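Local coordinates for protein 3,6-diketocamphane 1,6-monooxygenase (Pseudomonas putida, PDB 4UWM) that oxygenates a diketone of the (-)-camphor degradation pathway to a lactone, a Baeyer-Villiger reaction using molecular oxygen and reduced FMN supplied by a separate flavin reductase, at residues Pro11-Gly16 and Trp51-Asn56; His84-Ala89 and Glu151-Arg156; Met1-Gly6 and Glu368-Ile373. All coordinates share one frame; numbering follows the deposited sequence. Where two conformers were deposited one is given.

Contact 1 (Pro11-Gly16 and Trp51-Asn56); sequences PYMRPG and WENIPN
Pro15 and Arg14 lie over one face of the Trp51 indole, both as CH-pi contacts with the six-membered ring. Pro15 CD sits 3.6 Å from the centroid of that ring and 21° off its normal, displaced toward CE2 and CZ2; Arg14 CA covers the same face nearer CZ3. CG of Trp51 stands anti to its carbonyl carbon (chi1 -73°), beside the backbone N; the ring beyond it lies against Arg14 and Pro15. Its NE1 is bound by Gln182 of the second subunit.

The direct hydrogen bond runs from Met13 N to Trp51 O, 3.0 Å long and nearly straight at the hydrogen. CA-H...O contacts flank it, among them Glu52 CA to Pro11 O at 3.2 Å. Both segments are loops that follow strands at the C-terminal end of a TIM barrel, the end where this luciferase-like fold binds its flavin; Tyr12 itself approaches the FMN and meets the ring of His10.

A water joins Tyr12 OH to Glu52 OE2, which is 2.8 Å from the water and also bonded to Tyr284. Asn53 spends its amide nitrogen on Thr22, whereas its OD1, buried and without a polar partner in the model, presses on Pro11 CG at 3.1 Å and on Met13 CG. Apolar contact continues where Pro11 CD meets Ile54 CG1 at 3.8 Å.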
loop_
_atom_site.group_PDB
_atom_site.type_symbol
_atom_site.label_atom_id
_atom_site.label_comp_id
_atom_site.label_asym_id
_atom_site.label_seq_id
_atom_site.Cartn_x
_atom_site.Cartn_y
_atom_site.Cartn_z
ATOM N N PRO A 11 10.174 -8.630 -8.687
ATOM C CA PRO A 11 10.085 -9.384 -9.934
ATOM C C PRO A 11 11.433 -9.347 -10.660
ATOM O O PRO A 11 12.425 -8.868 -10.089
ATOM C CB PRO A 11 9.061 -8.590 -10.719
ATOM C CG PRO A 11 9.352 -7.182 -10.313
ATOM C CD PRO A 11 9.676 -7.256 -8.837
ATOM N N TYR A 12 11.484 -9.873 -11.884
ATOM C CA TYR A 12 12.631 -9.615 -12.760
ATOM C C TYR A 12 12.101 -8.998 -14.060
ATOM O O TYR A 12 11.860 -9.708 -15.046
ATOM C CB TYR A 12 13.423 -10.904 -13.059
ATOM C CG TYR A 12 14.141 -11.473 -11.846
ATOM C CD1 TYR A 12 15.224 -10.793 -11.280
ATOM C CD2 TYR A 12 13.743 -12.679 -11.268
ATOM C CE1 TYR A 12 15.879 -11.293 -10.162
ATOM C CE2 TYR A 12 14.404 -13.184 -10.144
ATOM C CZ TYR A 12 15.473 -12.486 -9.610
ATOM O OH TYR A 12 16.158 -12.948 -8.507
ATOM N N MET A 13 11.888 -7.693 -14.026
ATOM C CA MET A 13 11.329 -6.958 -15.156
ATOM C C MET A 13 12.478 -6.406 -15.978
ATOM O O MET A 13 13.399 -5.803 -15.420
ATOM C CB MET A 13 10.452 -5.781 -14.696
ATOM C CG MET A 13 9.211 -6.104 -13.864
ATOM S SD MET A 13 8.057 -7.266 -14.651
ATOM C CE MET A 13 7.395 -6.295 -15.983
ATOM N N ARG A 14 12.415 -6.561 -17.310
ATOM C CA ARG A 14 13.448 -5.996 -18.197
ATOM C C ARG A 14 13.656 -4.515 -17.937
ATOM O O ARG A 14 12.684 -3.757 -17.819
ATOM C CB ARG A 14 13.090 -6.177 -19.684
ATOM C CG ARG A 14 13.136 -7.597 -20.202
ATOM C CD ARG A 14 13.290 -7.607 -21.722
ATOM N NE ARG A 14 12.230 -6.864 -22.403
ATOM C CZ ARG A 14 11.026 -7.357 -22.694
ATOM N NH1 ARG A 14 10.716 -8.601 -22.359
ATOM N NH2 ARG A 14 10.122 -6.597 -23.313
ATOM N N PRO A 15 14.924 -4.066 -17.853
ATOM C CA PRO A 15 15.148 -2.635 -17.682
ATOM C C PRO A 15 14.429 -1.820 -18.752
ATOM O O PRO A 15 14.431 -2.202 -19.922
ATOM C CB PRO A 15 16.674 -2.507 -17.812
ATOM C CG PRO A 15 17.148 -3.785 -17.222
ATOM C CD PRO A 15 16.186 -4.817 -17.751
ATOM N N GLY A 16 13.771 -0.742 -18.335
ATOM C CA GLY A 16 12.909 0.019 -19.238
ATOM C C GLY A 16 11.404 -0.166 -19.066
ATOM O O GLY A 16 10.620 0.685 -19.511
ATOM N N TRP A 51 15.897 -4.411 -12.028
ATOM C CA TRP A 51 15.113 -5.580 -12.384
ATOM C C TRP A 51 14.072 -5.890 -11.309
ATOM O O TRP A 51 12.924 -6.221 -11.634
ATOM C CB TRP A 51 15.999 -6.816 -12.591
ATOM C CG TRP A 51 16.843 -6.853 -13.849
ATOM C CD1 TRP A 51 18.053 -6.260 -14.038
ATOM C CD2 TRP A 51 16.553 -7.580 -15.065
ATOM N NE1 TRP A 51 18.540 -6.567 -15.299
ATOM C CE2 TRP A 51 17.639 -7.371 -15.947
ATOM C CE3 TRP A 51 15.497 -8.389 -15.482
ATOM C CZ2 TRP A 51 17.683 -7.928 -17.236
ATOM C CZ3 TRP A 51 15.538 -8.950 -16.780
ATOM C CH2 TRP A 51 16.620 -8.706 -17.632
ATOM N N GLU A 52 14.477 -5.777 -10.038
ATOM C CA GLU A 52 13.584 -6.084 -8.929
ATOM C C GLU A 52 12.966 -4.751 -8.510
ATOM O O GLU A 52 13.476 -4.063 -7.636
ATOM C CB GLU A 52 14.355 -6.746 -7.780
ATOM C CG GLU A 52 15.229 -7.935 -8.212
ATOM C CD GLU A 52 16.657 -7.573 -8.614
ATOM O OE1 GLU A 52 16.949 -6.398 -8.896
ATOM O OE2 GLU A 52 17.508 -8.504 -8.682
ATOM N N ASN A 53 11.882 -4.380 -9.179
ATOM C CA ASN A 53 11.450 -2.980 -9.173
ATOM C C ASN A 53 10.124 -2.731 -8.442
ATOM O O ASN A 53 9.355 -1.862 -8.845
ATOM C CB ASN A 53 11.410 -2.437 -10.623
ATOM C CG ASN A 53 10.416 -3.173 -11.496
ATOM O OD1 ASN A 53 9.895 -4.207 -11.106
ATOM N ND2 ASN A 53 10.119 -2.622 -12.684
ATOM N N ILE A 54 9.854 -3.491 -7.376
ATOM C CA ILE A 54 8.647 -3.250 -6.587
ATOM C C ILE A 54 9.058 -2.832 -5.165
ATOM O O ILE A 54 9.534 -3.674 -4.405
ATOM C CB ILE A 54 7.682 -4.487 -6.592
ATOM C CG1 ILE A 54 7.043 -4.656 -7.993
ATOM C CG2 ILE A 54 6.585 -4.360 -5.520
ATOM C CD1 ILE A 54 6.173 -5.906 -8.126
ATOM N N PRO A 55 8.871 -1.540 -4.804
ATOM C CA PRO A 55 9.251 -1.080 -3.462
ATOM C C PRO A 55 8.133 -1.268 -2.439
ATOM O O PRO A 55 8.347 -1.050 -1.233
ATOM C CB PRO A 55 9.517 0.428 -3.665
ATOM C CG PRO A 55 8.600 0.810 -4.776
ATOM C CD PRO A 55 8.528 -0.406 -5.695
ATOM N N ASN A 56 6.934 -1.618 -2.915
ATOM C CA ASN A 56 5.784 -1.773 -2.027
ATOM C C ASN A 56 4.907 -2.967 -2.448
ATOM O O ASN A 56 3.873 -2.783 -3.075
ATOM C CB ASN A 56 4.927 -0.483 -2.002
ATOM C CG ASN A 56 5.614 0.680 -1.305
ATOM O OD1 ASN A 56 6.351 1.454 -1.943
ATOM N ND2 ASN A 56 5.343 0.848 -0.006
HETATM O O HOH W 1 17.274 -10.846 -7.166
#

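Contact 2 (His84-Ala89 and Glu151-Arg156)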
loop_
_atom_site.group_PDB
_atom_site.type_symbol
_atom_site.label_atom_id
_atom_site.label_comp_id
_atom_site.label_asym_id
_atom_site.label_seq_id
_atom_site.Cartn_x
_atom_site.Cartn_y
_atom_site.Cartn_z
ATOM N N HIS A 84 8.312 2.455 10.245
ATOM C CA HIS A 84 7.844 2.460 11.627
ATOM C C HIS A 84 7.031 1.199 11.873
ATOM O O HIS A 84 6.087 0.921 11.135
ATOM C CB HIS A 84 6.992 3.699 11.942
ATOM C CG HIS A 84 6.835 3.905 13.409
ATOM N ND1 HIS A 84 5.980 3.143 14.171
ATOM C CD2 HIS A 84 7.537 4.675 14.278
ATOM C CE1 HIS A 84 6.108 3.480 15.445
ATOM N NE2 HIS A 84 7.045 4.409 15.535
ATOM N N PRO A 85 7.372 0.422 12.923
ATOM C CA PRO A 85 6.707 -0.852 13.169
ATOM C C PRO A 85 5.221 -0.769 13.481
ATOM O O PRO A 85 4.514 -1.724 13.207
ATOM C CB PRO A 85 7.455 -1.424 14.407
ATOM C CG PRO A 85 8.756 -0.707 14.418
ATOM C CD PRO A 85 8.509 0.639 13.840
ATOM N N ALA A 86 4.749 0.304 14.126
ATOM C CA ALA A 86 3.298 0.446 14.352
ATOM C C ALA A 86 2.534 0.677 13.031
ATOM O O ALA A 86 1.473 0.118 12.827
ATOM C CB ALA A 86 2.986 1.583 15.337
ATOM N N LYS A 87 3.067 1.533 12.184
ATOM C CA LYS A 87 2.478 1.759 10.843
ATOM C C LYS A 87 2.430 0.444 10.045
ATOM O O LYS A 87 1.417 0.120 9.424
ATOM C CB LYS A 87 3.293 2.820 10.103
ATOM C CG LYS A 87 2.696 3.328 8.786
ATOM C CD LYS A 87 1.459 4.189 9.091
ATOM C CE LYS A 87 0.858 4.802 7.849
ATOM N NZ LYS A 87 0.305 3.698 7.016
ATOM N N LEU A 88 3.546 -0.277 10.034
ATOM C CA LEU A 88 3.641 -1.559 9.325
ATOM C C LEU A 88 2.696 -2.613 9.923
ATOM O O LEU A 88 1.926 -3.281 9.212
ATOM C CB LEU A 88 5.116 -2.029 9.280
ATOM C CG LEU A 88 5.406 -3.377 8.595
ATOM C CD1 LEU A 88 4.793 -3.429 7.181
ATOM C CD2 LEU A 88 6.908 -3.637 8.561
ATOM N N ALA A 89 2.690 -2.731 11.250
ATOM C CA ALA A 89 1.793 -3.705 11.891
ATOM C C ALA A 89 0.332 -3.465 11.538
ATOM O O ALA A 89 -0.409 -4.413 11.282
ATOM C CB ALA A 89 1.971 -3.692 13.438
ATOM N N GLU A 151 4.239 -7.554 17.076
ATOM C CA GLU A 151 3.482 -8.611 17.762
ATOM C C GLU A 151 2.633 -8.041 18.903
ATOM O O GLU A 151 1.534 -8.516 19.157
ATOM C CB GLU A 151 4.425 -9.672 18.328
ATOM C CG GLU A 151 5.171 -10.444 17.256
ATOM C CD GLU A 151 6.248 -11.355 17.812
ATOM O OE1 GLU A 151 6.845 -11.045 18.866
ATOM O OE2 GLU A 151 6.533 -12.365 17.153
ATOM N N LYS A 152 3.151 -7.028 19.588
ATOM C CA LYS A 152 2.379 -6.402 20.683
ATOM C C LYS A 152 1.233 -5.523 20.148
ATOM O O LYS A 152 0.130 -5.491 20.719
ATOM C CB LYS A 152 3.311 -5.668 21.649
ATOM C CG LYS A 152 4.308 -6.593 22.339
ATOM C CD LYS A 152 5.383 -5.803 23.079
ATOM C CE LYS A 152 4.873 -5.312 24.437
ATOM N NZ LYS A 152 4.597 -6.447 25.364
ATOM N N ILE A 153 1.457 -4.850 19.020
ATOM C CA ILE A 153 0.375 -4.093 18.405
ATOM C C ILE A 153 -0.751 -5.031 17.979
ATOM O O ILE A 153 -1.916 -4.725 18.208
ATOM C CB ILE A 153 0.862 -3.198 17.254
ATOM C CG1 ILE A 153 1.552 -1.968 17.842
ATOM C CG2 ILE A 153 -0.302 -2.751 16.361
ATOM C CD1 ILE A 153 2.739 -1.509 17.045
ATOM N N TRP A 154 -0.405 -6.185 17.392
ATOM C CA TRP A 154 -1.434 -7.149 16.959
ATOM C C TRP A 154 -2.263 -7.694 18.123
ATOM O O TRP A 154 -3.440 -8.036 17.939
ATOM C CB TRP A 154 -0.839 -8.331 16.174
ATOM C CG TRP A 154 -0.204 -7.931 14.863
ATOM C CD1 TRP A 154 -0.633 -6.950 13.996
ATOM C CD2 TRP A 154 0.966 -8.505 14.267
ATOM N NE1 TRP A 154 0.201 -6.886 12.900
ATOM C CE2 TRP A 154 1.197 -7.811 13.040
ATOM C CE3 TRP A 154 1.851 -9.522 14.650
ATOM C CZ2 TRP A 154 2.287 -8.098 12.208
ATOM C CZ3 TRP A 154 2.938 -9.823 13.816
ATOM C CH2 TRP A 154 3.146 -9.105 12.603
ATOM N N LYS A 155 -1.632 -7.806 19.298
ATOM C CA LYS A 155 -2.318 -8.262 20.527
ATOM C C LYS A 155 -3.313 -7.246 21.098
ATOM O O LYS A 155 -4.249 -7.614 21.801
ATOM C CB LYS A 155 -1.297 -8.686 21.587
ATOM C CG LYS A 155 -0.762 -10.078 21.315
ATOM C CD LYS A 155 0.289 -10.499 22.315
ATOM C CE LYS A 155 0.722 -11.914 21.985
ATOM N NZ LYS A 155 2.174 -12.087 22.230
ATOM N N ARG A 156 -3.118 -5.975 20.780
ATOM C CA ARG A 156 -4.041 -4.916 21.192
ATOM C C ARG A 156 -4.166 -4.792 22.732
ATOM O O ARG A 156 -5.251 -4.530 23.246
ATOM C CB ARG A 156 -5.419 -5.083 20.529
ATOM C CG ARG A 156 -5.355 -4.899 19.012
ATOM C CD ARG A 156 -6.708 -5.053 18.351
ATOM N NE ARG A 156 -7.559 -3.860 18.453
ATOM C CZ ARG A 156 -8.701 -3.826 19.144
ATOM N NH1 ARG A 156 -9.109 -4.900 19.797
ATOM N NH2 ARG A 156 -9.430 -2.734 19.190
#
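The Trp154 indole meets Ala89 O at its edge, in the ring plane, while Glu151 N, one turn earlier in its own helix, lies 3.8 Å above one face and toward the rim. This is helix-on-helix packing on the outside of the TIM barrel: the first turn of helix 85-98 against the last turn of helix 139-155; the axes of 85-89 and 151-155 come within 9.4 Å and cross at -53°. Trp154 NE1 donates to Ala89 O over 3.0 Å, bent to 153° at the hydrogen and tilted from the carbonyl plane. A phenylalanine in place of Trp154 would probably leave Ala89 O without this side-chain donor and the ring less fixed in its rotation.

The other flat group, the His84 imidazole, has Pro85 CD over one face and Ala86 CA at its edge. Its ND1 accepts from Ala86 N, capping the start of helix 85-98, and NE2 bonds to Asp167 O.

Between the helices the fit is made by small against branched side chains. Ile153 CD1 approaches Ala86 CB, a less certain contact that holds for one of two deposited conformers. More firmly placed, Ala89 points at the partner helix, its CB 3.8 Å from Ile153 CG2.

Contact 3 (Met1-Gly6 and Glu368-Ile373)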
loop_
_atom_site.group_PDB
_atom_site.type_symbol
_atom_site.label_atom_id
_atom_site.label_comp_id
_atom_site.label_asym_id
_atom_site.label_seq_id
_atom_site.Cartn_x
_atom_site.Cartn_y
_atom_site.Cartn_z
ATOM N N MET A 1 0.060 -34.942 2.107
ATOM C CA MET A 1 -0.612 -34.701 0.795
ATOM C C MET A 1 0.417 -34.319 -0.278
ATOM O O MET A 1 1.612 -34.624 -0.147
ATOM C CB MET A 1 -1.704 -33.624 0.930
ATOM C CG MET A 1 -2.736 -33.870 2.032
ATOM S SD MET A 1 -3.881 -35.236 1.728
ATOM C CE MET A 1 -4.949 -35.123 3.165
ATOM N N ALA A 2 -0.051 -33.658 -1.336
ATOM C CA ALA A 2 0.809 -33.262 -2.450
ATOM C C ALA A 2 1.664 -32.030 -2.125
ATOM O O ALA A 2 1.291 -31.200 -1.289
ATOM C CB ALA A 2 -0.027 -33.026 -3.708
ATOM N N MET A 3 2.823 -31.940 -2.773
ATOM C CA MET A 3 3.638 -30.722 -2.788
ATOM C C MET A 3 2.823 -29.632 -3.489
ATOM O O MET A 3 2.192 -29.895 -4.523
ATOM C CB MET A 3 4.945 -30.975 -3.542
ATOM C CG MET A 3 5.917 -29.803 -3.579
ATOM S SD MET A 3 7.170 -29.945 -4.864
ATOM C CE MET A 3 6.151 -29.802 -6.336
ATOM N N GLU A 4 2.807 -28.427 -2.911
ATOM C CA GLU A 4 2.053 -27.318 -3.502
ATOM C C GLU A 4 2.893 -26.584 -4.540
ATOM O O GLU A 4 4.130 -26.658 -4.496
ATOM C CB GLU A 4 1.586 -26.337 -2.420
ATOM C CG GLU A 4 0.556 -26.873 -1.443
ATOM C CD GLU A 4 -0.833 -27.076 -2.049
ATOM O OE1 GLU A 4 -1.082 -26.672 -3.201
ATOM O OE2 GLU A 4 -1.700 -27.644 -1.361
ATOM N N THR A 5 2.221 -25.890 -5.470
ATOM C CA THR A 5 2.892 -24.965 -6.382
ATOM C C THR A 5 2.736 -23.521 -5.851
ATOM O O THR A 5 1.644 -23.121 -5.438
ATOM C CB THR A 5 2.340 -25.055 -7.827
ATOM O OG1 THR A 5 2.403 -26.410 -8.278
ATOM C CG2 THR A 5 3.183 -24.207 -8.807
ATOM N N GLY A 6 3.840 -22.773 -5.849
ATOM C CA GLY A 6 3.834 -21.342 -5.504
ATOM C C GLY A 6 4.481 -20.498 -6.586
ATOM O O GLY A 6 5.169 -21.022 -7.472
ATOM N N GLU A 368 -0.396 -30.892 -13.542
ATOM C CA GLU A 368 0.162 -32.163 -14.029
ATOM C C GLU A 368 1.424 -32.627 -13.306
ATOM O O GLU A 368 1.672 -33.826 -13.195
ATOM C CB GLU A 368 0.430 -32.103 -15.538
ATOM C CG GLU A 368 -0.823 -32.068 -16.402
ATOM C CD GLU A 368 -0.548 -32.381 -17.864
ATOM O OE1 GLU A 368 0.437 -33.097 -18.159
ATOM O OE2 GLU A 368 -1.324 -31.914 -18.724
ATOM N N VAL A 369 2.232 -31.687 -12.823
ATOM C CA VAL A 369 3.484 -32.073 -12.167
ATOM C C VAL A 369 3.325 -32.227 -10.653
ATOM O O VAL A 369 3.516 -33.319 -10.104
ATOM C CB VAL A 369 4.662 -31.126 -12.512
ATOM C CG1 VAL A 369 5.908 -31.503 -11.723
ATOM C CG2 VAL A 369 4.967 -31.154 -13.999
ATOM N N ALA A 370 2.959 -31.135 -9.984
ATOM C CA ALA A 370 2.970 -31.103 -8.526
ATOM C C ALA A 370 2.000 -32.077 -7.844
ATOM O O ALA A 370 2.352 -32.640 -6.808
ATOM C CB ALA A 370 2.785 -29.676 -8.002
ATOM N N PRO A 371 0.787 -32.280 -8.401
ATOM C CA PRO A 371 -0.112 -33.252 -7.765
ATOM C C PRO A 371 0.483 -34.664 -7.628
ATOM O O PRO A 371 0.059 -35.425 -6.763
ATOM C CB PRO A 371 -1.307 -33.285 -8.715
ATOM C CG PRO A 371 -1.332 -31.919 -9.303
ATOM C CD PRO A 371 0.118 -31.596 -9.525
ATOM N N LYS A 372 1.471 -34.985 -8.458
ATOM C CA LYS A 372 2.103 -36.302 -8.436
ATOM C C LYS A 372 3.205 -36.418 -7.399
ATOM O O LYS A 372 3.543 -37.516 -6.975
ATOM C CB LYS A 372 2.637 -36.685 -9.821
ATOM C CG LYS A 372 1.731 -37.641 -10.583
ATOM C CD LYS A 372 0.721 -36.917 -11.459
ATOM C CE LYS A 372 1.135 -36.966 -12.920
ATOM N NZ LYS A 372 0.260 -36.117 -13.776
ATOM N N ILE A 373 3.768 -35.286 -6.985
ATOM C CA ILE A 373 4.840 -35.297 -5.986
ATOM C C ILE A 373 4.244 -35.267 -4.581
ATOM O O ILE A 373 3.663 -34.263 -4.166
ATOM C CB ILE A 373 5.844 -34.128 -6.166
ATOM C CG1 ILE A 373 6.341 -34.025 -7.619
ATOM C CG2 ILE A 373 6.995 -34.246 -5.173
ATOM C CD1 ILE A 373 7.358 -35.068 -8.042
#
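Met3 N gives its hydrogen to Ile373 O across 2.8 Å, with an angle of 176° at the hydrogen and the donor nearly along the C=O axis. This bond ties the chain just before the first strand of the TIM barrel, 4-9, to the tail that follows its last helix, 356-369, so the two ends of the chain meet at the N-terminal end of the barrel strands, the end away from the flavin loops. A second backbone link, between Met1 and Leu375, carries the pairing further toward the termini. The same Ile373 O also receives a CA-H...O contact from Ala2 CA at 3.5 Å.

Strand 4-9 is meanwhile held in the sheet by backbone bonds from Glu4 and Gly6 to Leu344 and from Thr5 to Asp39, while the side chain of Thr5 reaches Ile365 and Ser366 of the final helix.

Past the helix, the tail turns through the 3-10 segment 370-372, where Ile373 N bonds back to Ala370 O. That turn presents Ala370 to the strand, and its methyl is met by three atoms of the chain 1-6: by Thr5 OG1 at 3.3 Å, by the backbone O of Met3 at 3.5 Å, and by Met3 CE at 3.8 Å. Met3 arrives there with CG anti to its backbone N (chi1 -177°) and a bend at chi3 that carries CE onto the alanine. Further along, the side chain of Ile373 also touches Asn332 and Phe335 of helix 324-338, while its CG2 packs on Met3 CB at 4.2 Å.

Overall arrangement
All three contacts are mainly buried, but they hold different parts of the barrel. Contact 1 joins two loops at the flavin end, contact 2 two helices of the outer layer, and contact 3 the chain's two termini; the first two are nested within the long loop that contact 3 closes. No element is shared, and the centres of contacts 2 and 3 are 35 Å apart. Contacts 1 and 2 both reach the second subunit, and Lys87 of one subunit makes a weak bond to Pro55 O of the other; contact 3 touches no other chain. Contact 1 mixes one covered indole face, a main-chain bond and a bridging water; methyl groups plus an indole N-H make contact 2, and a main-chain bond leads contact 3.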